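Local structure of increased recombination centers protein 6 (Saccharomyces cerevisiae, 3UC9) at residues 30-35 against 44-49; 40-45 against 107-112. The protein contributes to gross chromosomal rearrangements and telomere healing, and acts as a clathrin coat accessory factor related to small G proteins. All coordinates share one frame; numbering follows the deposited sequence.

Both contacts lie in the buried core, and both involve the same helix, 39-50, packed on the parallel part of the central sheet. Interaction 1 brings the helix against strand 29-35, which directly precedes it in sequence. In interaction 2 it meets the neighbouring strand, 103-110, far away along the chain. F45 belongs to both and spans the two strands. The chemistry is apolar throughout, but its shape differs: interaction 1 is a small aliphatic contact between V32 and L46 with the F45 ring in looser, oblique contact, whereas interaction 2 buries about twice the area and sets an isoleucine methyl over the ring face. Between the strands, the backbone hydrogen bond from I109 N to L33 O (2.8 Å) ties the two contacts together.

Interaction 1: residues 30-35 against 44-49; sequences ILVLSD and QFLQDL
V32 on strand 30-35 meets L46 on helix 44-49 through a single leucine methyl. CD2 of L46 settles against the branched end of the valine, 3.8 Å from V32 CG2 and 4.0 Å from V32 CB, with V32 CG1 scarcely farther. The valine points at the helix, while L46 leaves its backbone at a slant and brings only its tip inward, and the two side chains slide past one another in opposite directions. The chi1 of V32 (-175°) sets CG2 beside the backbone N and CG1 beside the carbonyl carbon; both methyls border L46 CD2, and CG1 alone also reaches the ring of F45. That second touch is looser, with V32 CG1 4.4 Å from F45 CD2 and approaching the ring obliquely. Only 107 Å² is buried between the segments, and all three touching residues are interior.

The other side of the helix is quite different. D48 is exposed, Q44 and Q47 partly so, and Q47 OE1 bonds to the hydroxyl of S53. The helix is thus plainly amphipathic, and within these two segments V32 is the only strand residue that touches it.

The neighbours complete the core. V32 and L46 both lean on L76 of strand 71-81, and L46 also reaches I78; F45 continues toward strand 103-110, while F45 and L49 pack against helix 185-195 at I189.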
loop_
_atom_site.group_PDB
_atom_site.type_symbol
_atom_site.label_atom_id
_atom_site.label_comp_id
_atom_site.label_asym_id
_atom_site.label_seq_id
_atom_site.Cartn_x
_atom_site.Cartn_y
_atom_site.Cartn_z
ATOM N N ILE A 30 4.974 2.040 -6.724
ATOM C CA ILE A 30 4.416 1.728 -5.415
ATOM C C ILE A 30 4.717 2.903 -4.490
ATOM O O ILE A 30 5.874 3.281 -4.306
ATOM C CB ILE A 30 4.970 0.419 -4.837
ATOM C CG1 ILE A 30 4.481 -0.771 -5.669
ATOM C CG2 ILE A 30 4.514 0.248 -3.363
ATOM C CD1 ILE A 30 4.971 -2.120 -5.154
ATOM N N LEU A 31 3.662 3.511 -3.950
ATOM C CA LEU A 31 3.795 4.626 -3.019
ATOM C C LEU A 31 3.679 4.093 -1.594
ATOM O O LEU A 31 2.735 3.375 -1.267
ATOM C CB LEU A 31 2.721 5.681 -3.289
ATOM C CG LEU A 31 2.648 6.998 -2.506
ATOM C CD1 LEU A 31 3.945 7.377 -1.847
ATOM C CD2 LEU A 31 2.216 8.102 -3.474
ATOM N N VAL A 32 4.656 4.437 -0.760
ATOM C CA VAL A 32 4.599 4.131 0.662
ATOM C C VAL A 32 4.533 5.467 1.410
ATOM O O VAL A 32 5.438 6.288 1.310
ATOM C CB VAL A 32 5.792 3.297 1.132
ATOM C CG1 VAL A 32 5.612 2.914 2.605
ATOM C CG2 VAL A 32 5.960 2.037 0.252
ATOM N N LEU A 33 3.437 5.663 2.132
ATOM C CA LEU A 33 3.104 6.915 2.795
ATOM C C LEU A 33 2.929 6.670 4.297
ATOM O O LEU A 33 2.433 5.614 4.704
ATOM C CB LEU A 33 1.798 7.457 2.215
ATOM C CG LEU A 33 1.177 8.720 2.823
ATOM C CD1 LEU A 33 2.003 9.938 2.441
ATOM C CD2 LEU A 33 -0.293 8.892 2.402
ATOM N N SER A 34 3.345 7.640 5.111
ATOM C CA SER A 34 2.977 7.669 6.528
ATOM C C SER A 34 2.694 9.090 6.963
ATOM O O SER A 34 3.203 10.035 6.364
ATOM C CB SER A 34 4.087 7.080 7.395
ATOM O OG SER A 34 5.250 7.895 7.389
ATOM N N ASP A 35 1.866 9.254 7.992
ATOM C CA ASP A 35 1.842 10.534 8.690
ATOM C C ASP A 35 3.142 10.672 9.497
ATOM O O ASP A 35 3.787 9.660 9.852
ATOM C CB ASP A 35 0.575 10.758 9.544
ATOM C CG ASP A 35 0.210 9.573 10.422
ATOM O OD1 ASP A 35 0.179 8.432 9.920
ATOM O OD2 ASP A 35 -0.097 9.794 11.614
ATOM N N GLN A 44 11.736 1.447 8.570
ATOM C CA GLN A 44 11.919 0.039 8.950
ATOM C C GLN A 44 11.076 -0.907 8.068
ATOM O O GLN A 44 11.547 -1.966 7.649
ATOM C CB GLN A 44 11.555 -0.181 10.427
ATOM C CG GLN A 44 12.459 0.505 11.439
ATOM C CD GLN A 44 12.239 -0.030 12.856
ATOM O OE1 GLN A 44 13.163 -0.542 13.489
ATOM N NE2 GLN A 44 11.005 0.064 13.346
ATOM N N PHE A 45 9.837 -0.514 7.788
ATOM C CA PHE A 45 8.955 -1.274 6.883
ATOM C C PHE A 45 9.592 -1.428 5.507
ATOM O O PHE A 45 9.556 -2.510 4.920
ATOM C CB PHE A 45 7.602 -0.565 6.771
ATOM C CG PHE A 45 6.629 -1.213 5.817
ATOM C CD1 PHE A 45 5.684 -2.127 6.279
ATOM C CD2 PHE A 45 6.639 -0.896 4.476
ATOM C CE1 PHE A 45 4.778 -2.714 5.411
ATOM C CE2 PHE A 45 5.719 -1.489 3.592
ATOM C CZ PHE A 45 4.802 -2.400 4.067
ATOM N N LEU A 46 10.188 -0.356 4.993
ATOM C CA LEU A 46 10.817 -0.400 3.666
ATOM C C LEU A 46 11.998 -1.369 3.656
ATOM O O LEU A 46 12.191 -2.116 2.700
ATOM C CB LEU A 46 11.285 0.980 3.231
ATOM C CG LEU A 46 10.196 2.012 2.927
ATOM C CD1 LEU A 46 10.791 3.400 2.826
ATOM C CD2 LEU A 46 9.418 1.663 1.665
ATOM N N GLN A 47 12.788 -1.355 4.721
ATOM C CA GLN A 47 13.884 -2.307 4.845
ATOM C C GLN A 47 13.368 -3.747 4.886
ATOM O O GLN A 47 13.918 -4.626 4.221
ATOM C CB GLN A 47 14.738 -2.000 6.085
ATOM C CG GLN A 47 15.898 -2.982 6.314
ATOM C CD GLN A 47 16.836 -3.065 5.121
ATOM O OE1 GLN A 47 17.242 -2.039 4.573
ATOM N NE2 GLN A 47 17.186 -4.289 4.715
ATOM N N ASP A 48 12.325 -3.991 5.671
ATOM C CA ASP A 48 11.831 -5.356 5.894
ATOM C C ASP A 48 11.149 -5.967 4.667
ATOM O O ASP A 48 11.337 -7.143 4.358
ATOM C CB ASP A 48 10.881 -5.398 7.103
ATOM C CG ASP A 48 11.598 -5.156 8.432
ATOM O OD1 ASP A 48 12.843 -5.296 8.497
ATOM O OD2 ASP A 48 10.909 -4.819 9.418
ATOM N N LEU A 49 10.367 -5.167 3.955
ATOM C CA LEU A 49 9.607 -5.672 2.816
ATOM C C LEU A 49 10.375 -5.546 1.504
ATOM O O LEU A 49 10.351 -6.462 0.682
ATOM C CB LEU A 49 8.279 -4.926 2.715
ATOM C CG LEU A 49 7.321 -5.408 1.623
ATOM C CD1 LEU A 49 7.059 -6.903 1.721
ATOM C CD2 LEU A 49 6.019 -4.614 1.712
#

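Interaction 2: residues 40-45 against 107-112; sequences FLKTQF and ILITDI
F45 lies with one ring face over I109 and the far end of the ring against I107, where helix 40-45 packs on strand 107-110. This is the Rossmann-like sheet of the small G protein relatives, and the helix follows the first strand of the parallel sheet, a position that probably corresponds to the helix after the P-loop in small G proteins. It runs at 134° to the strand, 8.9 Å away between axes. Having CG opposite the backbone N (chi1 177°) sends the phenyl out from the helix toward the sheet. I109 is folded to meet it: both of its side-chain torsions are bent rather than extended and bring CD1 almost over the middle of the ring, 3.9 Å from the F45 centroid and 12° off the normal, a CH-pi contact. I107 offers two methyls to the far end of the ring, CG2 at 3.9 Å from F45 CZ and CD1 at 4.1 Å from F45 CE2. W168 adds an edge-to-face ring partner. With an alanine here in place of F45, I109 and I107 would be likely to lose the ring they pack on, leaving a gap between helix and strand. Beside the ring, K42 gives only its aliphatic base, its NZ turning off to D79 O and S34 OG; K42 CB stays 4.4 Å from I109 CG1.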
loop_
_atom_site.group_PDB
_atom_site.type_symbol
_atom_site.label_atom_id
_atom_site.label_comp_id
_atom_site.label_asym_id
_atom_site.label_seq_id
_atom_site.Cartn_x
_atom_site.Cartn_y
_atom_site.Cartn_z
ATOM N N PHE A 40 9.656 6.911 10.947
ATOM C CA PHE A 40 10.741 5.978 11.224
ATOM C C PHE A 40 10.306 4.536 11.034
ATOM O O PHE A 40 11.039 3.741 10.426
ATOM C CB PHE A 40 11.340 6.151 12.625
ATOM C CG PHE A 40 12.473 5.196 12.905
ATOM C CD1 PHE A 40 13.679 5.310 12.222
ATOM C CD2 PHE A 40 12.319 4.159 13.808
ATOM C CE1 PHE A 40 14.708 4.428 12.451
ATOM C CE2 PHE A 40 13.350 3.266 14.038
ATOM C CZ PHE A 40 14.546 3.402 13.373
ATOM N N LEU A 41 9.138 4.201 11.574
ATOM C CA LEU A 41 8.546 2.877 11.376
ATOM C C LEU A 41 8.386 2.564 9.884
ATOM O O LEU A 41 8.655 1.445 9.452
ATOM C CB LEU A 41 7.210 2.744 12.117
ATOM C CG LEU A 41 7.275 2.456 13.619
ATOM C CD1 LEU A 41 5.875 2.314 14.180
ATOM C CD2 LEU A 41 8.085 1.191 13.912
ATOM N N LYS A 42 7.992 3.563 9.098
ATOM C CA LYS A 42 7.936 3.423 7.641
ATOM C C LYS A 42 9.308 3.056 7.050
ATOM O O LYS A 42 9.392 2.179 6.193
ATOM C CB LYS A 42 7.366 4.694 7.013
ATOM C CG LYS A 42 7.364 4.726 5.494
ATOM C CD LYS A 42 6.898 6.075 4.979
ATOM C CE LYS A 42 7.972 7.143 5.174
ATOM N NZ LYS A 42 7.381 8.498 5.039
ATOM N N THR A 43 10.383 3.686 7.528
ATOM C CA THR A 43 11.736 3.356 7.040
ATOM C C THR A 43 12.099 1.898 7.370
ATOM O O THR A 43 12.681 1.184 6.534
ATOM C CB THR A 43 12.834 4.342 7.570
ATOM O OG1 THR A 43 13.060 4.137 8.968
ATOM C CG2 THR A 43 12.432 5.786 7.331
ATOM N N GLN A 44 11.736 1.447 8.570
ATOM C CA GLN A 44 11.919 0.039 8.950
ATOM C C GLN A 44 11.076 -0.907 8.068
ATOM O O GLN A 44 11.547 -1.966 7.649
ATOM C CB GLN A 44 11.555 -0.181 10.427
ATOM C CG GLN A 44 12.459 0.505 11.439
ATOM C CD GLN A 44 12.239 -0.030 12.856
ATOM O OE1 GLN A 44 13.163 -0.542 13.489
ATOM N NE2 GLN A 44 11.005 0.064 13.346
ATOM N N PHE A 45 9.837 -0.514 7.788
ATOM C CA PHE A 45 8.955 -1.274 6.883
ATOM C C PHE A 45 9.592 -1.428 5.507
ATOM O O PHE A 45 9.556 -2.510 4.920
ATOM C CB PHE A 45 7.602 -0.565 6.771
ATOM C CG PHE A 45 6.629 -1.213 5.817
ATOM C CD1 PHE A 45 5.684 -2.127 6.279
ATOM C CD2 PHE A 45 6.639 -0.896 4.476
ATOM C CE1 PHE A 45 4.778 -2.714 5.411
ATOM C CE2 PHE A 45 5.719 -1.489 3.592
ATOM C CZ PHE A 45 4.802 -2.400 4.067
ATOM N N ILE A 107 0.596 1.999 -0.110
ATOM C CA ILE A 107 0.693 1.417 1.230
ATOM C C ILE A 107 0.759 2.578 2.213
ATOM O O ILE A 107 1.647 3.423 2.123
ATOM C CB ILE A 107 1.944 0.500 1.400
ATOM C CG1 ILE A 107 1.943 -0.618 0.358
ATOM C CG2 ILE A 107 1.977 -0.107 2.801
ATOM C CD1 ILE A 107 3.231 -1.494 0.336
ATOM N N LEU A 108 -0.198 2.624 3.135
ATOM C CA LEU A 108 -0.237 3.645 4.159
ATOM C C LEU A 108 0.148 3.014 5.494
ATOM O O LEU A 108 -0.419 1.986 5.895
ATOM C CB LEU A 108 -1.634 4.270 4.227
ATOM C CG LEU A 108 -1.890 5.227 5.387
ATOM C CD1 LEU A 108 -1.006 6.461 5.269
ATOM C CD2 LEU A 108 -3.360 5.610 5.460
ATOM N N ILE A 109 1.135 3.617 6.152
ATOM C CA ILE A 109 1.611 3.177 7.457
ATOM C C ILE A 109 1.105 4.189 8.485
ATOM O O ILE A 109 1.514 5.339 8.459
ATOM C CB ILE A 109 3.152 3.137 7.515
ATOM C CG1 ILE A 109 3.745 2.308 6.364
ATOM C CG2 ILE A 109 3.613 2.592 8.855
ATOM C CD1 ILE A 109 3.336 0.884 6.377
ATOM N N THR A 110 0.229 3.765 9.392
ATOM C CA THR A 110 -0.370 4.700 10.338
ATOM C C THR A 110 -0.939 4.023 11.575
ATOM O O THR A 110 -0.923 2.798 11.703
ATOM C CB THR A 110 -1.491 5.552 9.665
ATOM O OG1 THR A 110 -1.831 6.666 10.508
ATOM C CG2 THR A 110 -2.727 4.713 9.403
ATOM N N ASP A 111 -1.403 4.847 12.502
ATOM C CA ASP A 111 -2.162 4.381 13.661
ATOM C C ASP A 111 -3.607 4.575 13.252
ATOM O O ASP A 111 -4.070 5.695 13.212
ATOM C CB ASP A 111 -1.813 5.216 14.895
ATOM C CG ASP A 111 -2.705 4.923 16.090
ATOM O OD1 ASP A 111 -3.730 4.226 15.950
ATOM O OD2 ASP A 111 -2.373 5.402 17.187
ATOM N N ILE A 112 -4.312 3.495 12.918
ATOM C CA ILE A 112 -5.642 3.646 12.323
ATOM C C ILE A 112 -6.701 4.149 13.304
ATOM O O ILE A 112 -7.731 4.666 12.878
ATOM C CB ILE A 112 -6.149 2.358 11.605
ATOM C CG1 ILE A 112 -6.451 1.238 12.603
ATOM C CG2 ILE A 112 -5.148 1.908 10.558
ATOM C CD1 ILE A 112 -7.126 0.038 11.969
#